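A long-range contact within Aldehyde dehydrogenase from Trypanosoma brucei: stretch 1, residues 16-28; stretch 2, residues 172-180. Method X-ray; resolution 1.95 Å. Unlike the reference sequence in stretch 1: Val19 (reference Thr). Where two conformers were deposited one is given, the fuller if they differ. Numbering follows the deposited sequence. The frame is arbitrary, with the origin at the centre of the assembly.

Stretch 1 16-28: NIPVIVSKCREAF
Stretch 2, residues 172-180: SSDVVGIVN

Residues Ile17 to Phe28 are helical, with phi/psi near -60/-45, and the helix continues beyond Phe28; Asn16, at -78/-18, precedes Ile17. Successive i to i+4 bonds include Val21 N to Ile17 O (3.1 Å), Ala27 N to Lys23 O (2.9 Å) and Phe28 N to Cys24 O (3.0 Å). Stretch 2 begins with a turn: Ser173, Asp174 and Val175 have helical phi/psi (-67/-23, -67/-33, -90/-40), Asp174 N donates to Ser172 OG (3.0 Å), and Val176 N donates to Ser172 O (2.9 Å). A short strand, Val176 to Ile178, follows with phi/psi of -129/101, -82/156 and -128/130, and Val179 and Asn180 stay extended. Helix and strand run antiparallel, at 176° between their directions, and their axes approach to 8.3 Å. The register sets Ile17 CA 6.9 Å from Val179 CA, Ile20 CA 5.9 Å from Gly177 CA and Cys24 CA 4.8 Å from Asp174 CA, so the chains draw together toward the turn.

At the wider end the contact is apolar. Ile17 (m, t) starts sideways but brings CD1 to 4.0 Å from CG1 of Val179 (t), whose CA-CB bond points toward the helix. One turn on, Ile20 (m, t) points toward the strand; its CD1 lies 3.6 Å from Ile178 O and its CG2 3.9 Å from Gly177 CA. The bare glycine makes this fit possible: an ideal CB there would point at the helix and clash with Ile20 CG2 at 2.6 Å, and would sit a tight 3.1 Å from Cys24 SG. Val176 and Ile178 direct their CA-CB bonds away from the helix.

Cys24 (m) fills the space beside the glycine, with SG 3.5 Å from Gly177 N and 3.6 Å from Ser173 O. Closest packing is at the turn, where Asp174 O receives a CA-H...O contact from Cys24 CA (3.2 Å, 161° at H) and also lies 3.2 Å from Ala27 CB. Alanine's small methyl group points toward the turn, its CB 3.9 Å from Asp174 CB.

Two waters supply polar links between the stretches. Water 1 donates to Ile20 O (2.9 Å) and Ser173 O (2.7 Å); water 2 donates to Lys23 O (2.7 Å) and to OD2 of Asp174 (2.7 Å; chi1 m, chi2 30°). Each joins two acceptors that could not pair directly. Lys23 (m, t, t, t) starts toward stretch 2, passing CD 4.2 Å from Asp174 OD1, but its extended end leads away. The contact buries 421 Å², both sides summed.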

# COMPACT_ATOMS: atom_id res chain seq x y z
N ASN A 16 30.01 -0.51 7.72
CA ASN A 16 29.22 0.35 8.63
C ASN A 16 27.72 0.39 8.35
O ASN A 16 26.95 0.80 9.22
CB ASN A 16 29.77 1.79 8.65
CG ASN A 16 31.07 1.93 9.44
OD1 ASN A 16 31.40 1.08 10.27
ND2 ASN A 16 31.80 3.01 9.19
N ILE A 17 27.30 -0.01 7.15
CA ILE A 17 25.87 0.03 6.78
C ILE A 17 25.00 -0.85 7.69
O ILE A 17 24.00 -0.35 8.22
CB ILE A 17 25.66 -0.23 5.25
CG1 ILE A 17 26.15 1.00 4.47
CG2 ILE A 17 24.19 -0.52 4.94
CD1 ILE A 17 26.35 0.76 2.98
N PRO A 18 25.37 -2.14 7.90
CA PRO A 18 24.64 -2.96 8.89
C PRO A 18 24.61 -2.39 10.31
O PRO A 18 23.60 -2.54 11.00
CB PRO A 18 25.42 -4.29 8.89
CG PRO A 18 26.10 -4.34 7.57
CD PRO A 18 26.33 -2.93 7.11
N VAL A 19 25.70 -1.73 10.72
CA VAL A 19 25.80 -1.15 12.07
C VAL A 19 24.82 0.02 12.22
O VAL A 19 24.11 0.11 13.22
CB VAL A 19 27.24 -0.67 12.39
CG1 VAL A 19 27.31 -0.03 13.78
CG2 VAL A 19 28.22 -1.83 12.29
N ILE A 20 24.78 0.89 11.21
CA ILE A 20 23.88 2.04 11.17
C ILE A 20 22.41 1.58 11.27
O ILE A 20 21.66 2.10 12.11
CB ILE A 20 24.11 2.90 9.90
CG1 ILE A 20 25.45 3.65 10.02
CG2 ILE A 20 22.99 3.91 9.67
CD1 ILE A 20 25.99 4.18 8.71
N VAL A 21 22.03 0.61 10.44
CA VAL A 21 20.65 0.10 10.46
C VAL A 21 20.33 -0.59 11.79
O VAL A 21 19.26 -0.37 12.35
CB VAL A 21 20.35 -0.85 9.27
CG1 VAL A 21 18.92 -1.40 9.35
CG2 VAL A 21 20.55 -0.12 7.94
N SER A 22 21.27 -1.40 12.29
CA SER A 22 21.11 -2.12 13.56
C SER A 22 20.90 -1.18 14.75
O SER A 22 20.09 -1.46 15.63
CB SER A 22 22.33 -3.01 13.82
OG SER A 22 22.22 -3.65 15.07
N LYS A 23 21.64 -0.07 14.77
CA LYS A 23 21.49 0.94 15.83
C LYS A 23 20.10 1.59 15.79
O LYS A 23 19.49 1.79 16.84
CB LYS A 23 22.58 2.02 15.72
CG LYS A 23 23.92 1.61 16.29
CD LYS A 23 24.96 2.72 16.12
CE LYS A 23 26.34 2.24 16.55
NZ LYS A 23 27.42 3.13 16.04
N CYS A 24 19.61 1.89 14.59
CA CYS A 24 18.25 2.42 14.41
C CYS A 24 17.17 1.41 14.82
O CYS A 24 16.16 1.78 15.43
CB CYS A 24 18.04 2.89 12.97
SG CYS A 24 19.07 4.31 12.50
N ARG A 25 17.39 0.14 14.48
CA ARG A 25 16.51 -0.97 14.87
C ARG A 25 16.42 -1.10 16.39
O ARG A 25 15.33 -1.15 16.96
CB ARG A 25 17.02 -2.27 14.24
CG ARG A 25 16.31 -3.56 14.63
CD ARG A 25 14.87 -3.60 14.18
NE ARG A 25 14.72 -3.48 12.73
CZ ARG A 25 13.56 -3.35 12.10
NH1 ARG A 25 12.41 -3.33 12.78
NH2 ARG A 25 13.53 -3.24 10.78
N GLU A 26 17.59 -1.16 17.04
CA GLU A 26 17.67 -1.24 18.50
C GLU A 26 17.02 -0.03 19.18
O GLU A 26 16.31 -0.18 20.18
CB GLU A 26 19.14 -1.38 18.94
CG GLU A 26 19.35 -1.37 20.44
CD GLU A 26 18.92 -2.66 21.12
OE1 GLU A 26 18.50 -3.60 20.40
OE2 GLU A 26 19.01 -2.73 22.36
N ALA A 27 17.23 1.16 18.61
CA ALA A 27 16.61 2.40 19.11
C ALA A 27 15.09 2.33 19.05
O ALA A 27 14.41 2.66 20.03
CB ALA A 27 17.13 3.60 18.32
N PHE A 28 14.55 1.88 17.92
CA PHE A 28 13.11 1.66 17.79
C PHE A 28 12.61 0.68 18.86
O PHE A 28 11.65 0.98 19.56
CB PHE A 28 12.71 1.13 16.42
CG PHE A 28 11.24 0.79 16.33
CD1 PHE A 28 10.31 1.81 16.21
CD2 PHE A 28 10.79 -0.52 16.45
CE1 PHE A 28 8.95 1.53 16.17
CE2 PHE A 28 9.44 -0.81 16.41
CZ PHE A 28 8.51 0.22 16.27
N SER A 172 19.45 12.51 16.89
CA SER A 172 20.37 11.40 17.15
C SER A 172 20.57 10.49 15.94
O SER A 172 19.63 10.26 15.19
CB SER A 172 19.83 10.56 18.32
OG SER A 172 20.52 9.33 18.44
N SER A 173 21.78 9.97 15.77
CA SER A 173 22.07 8.97 14.73
C SER A 173 21.37 7.63 14.99
O SER A 173 21.15 6.85 14.05
CB SER A 173 23.58 8.77 14.59
OG SER A 173 24.18 9.88 13.95
N ASP A 174 21.02 7.36 16.25
CA ASP A 174 20.17 6.22 16.61
C ASP A 174 18.74 6.35 16.08
O ASP A 174 18.10 5.36 15.77
CB ASP A 174 20.15 6.00 18.12
CG ASP A 174 21.43 5.33 18.64
OD1 ASP A 174 22.54 5.48 18.08
OD2 ASP A 174 21.30 4.61 19.64
N VAL A 175 18.22 7.56 16.01
CA VAL A 175 16.86 7.81 15.51
C VAL A 175 16.84 8.05 13.99
O VAL A 175 15.94 7.57 13.31
CB VAL A 175 16.19 8.97 16.30
CG1 VAL A 175 14.83 9.33 15.71
CG2 VAL A 175 16.04 8.56 17.76
N VAL A 176 17.83 8.78 13.47
CA VAL A 176 17.99 8.97 12.01
C VAL A 176 19.43 8.65 11.57
O VAL A 176 20.33 9.47 11.75
CB VAL A 176 17.61 10.40 11.55
CG1 VAL A 176 17.75 10.53 10.04
CG2 VAL A 176 16.19 10.74 11.99
N GLY A 177 19.61 7.46 11.00
CA GLY A 177 20.90 7.08 10.43
C GLY A 177 21.05 7.63 9.02
O GLY A 177 20.06 7.92 8.35
N ILE A 178 22.29 7.79 8.58
CA ILE A 178 22.57 8.33 7.24
C ILE A 178 23.52 7.38 6.50
O ILE A 178 24.55 6.98 7.05
CB ILE A 178 23.18 9.74 7.29
CG1 ILE A 178 22.30 10.70 8.12
CG2 ILE A 178 23.37 10.29 5.87
CD1 ILE A 178 22.90 12.07 8.37
N VAL A 179 23.15 7.02 5.27
CA VAL A 179 24.03 6.27 4.38
C VAL A 179 24.28 7.13 3.15
O VAL A 179 23.34 7.52 2.46
CB VAL A 179 23.41 4.91 3.97
CG1 VAL A 179 24.27 4.21 2.92
CG2 VAL A 179 23.24 4.01 5.19
N ASN A 180 25.55 7.43 2.87
CA ASN A 180 25.95 8.25 1.74
C ASN A 180 26.67 7.39 0.70
O ASN A 180 27.44 6.50 1.06
CB ASN A 180 26.86 9.40 2.20
CG ASN A 180 26.06 10.60 2.72
OD1 ASN A 180 25.28 11.17 1.98
ND2 ASN A 180 26.28 10.98 3.98
O HOH W 1 22.44 4.67 13.11
O HOH W 2 20.52 2.09 19.28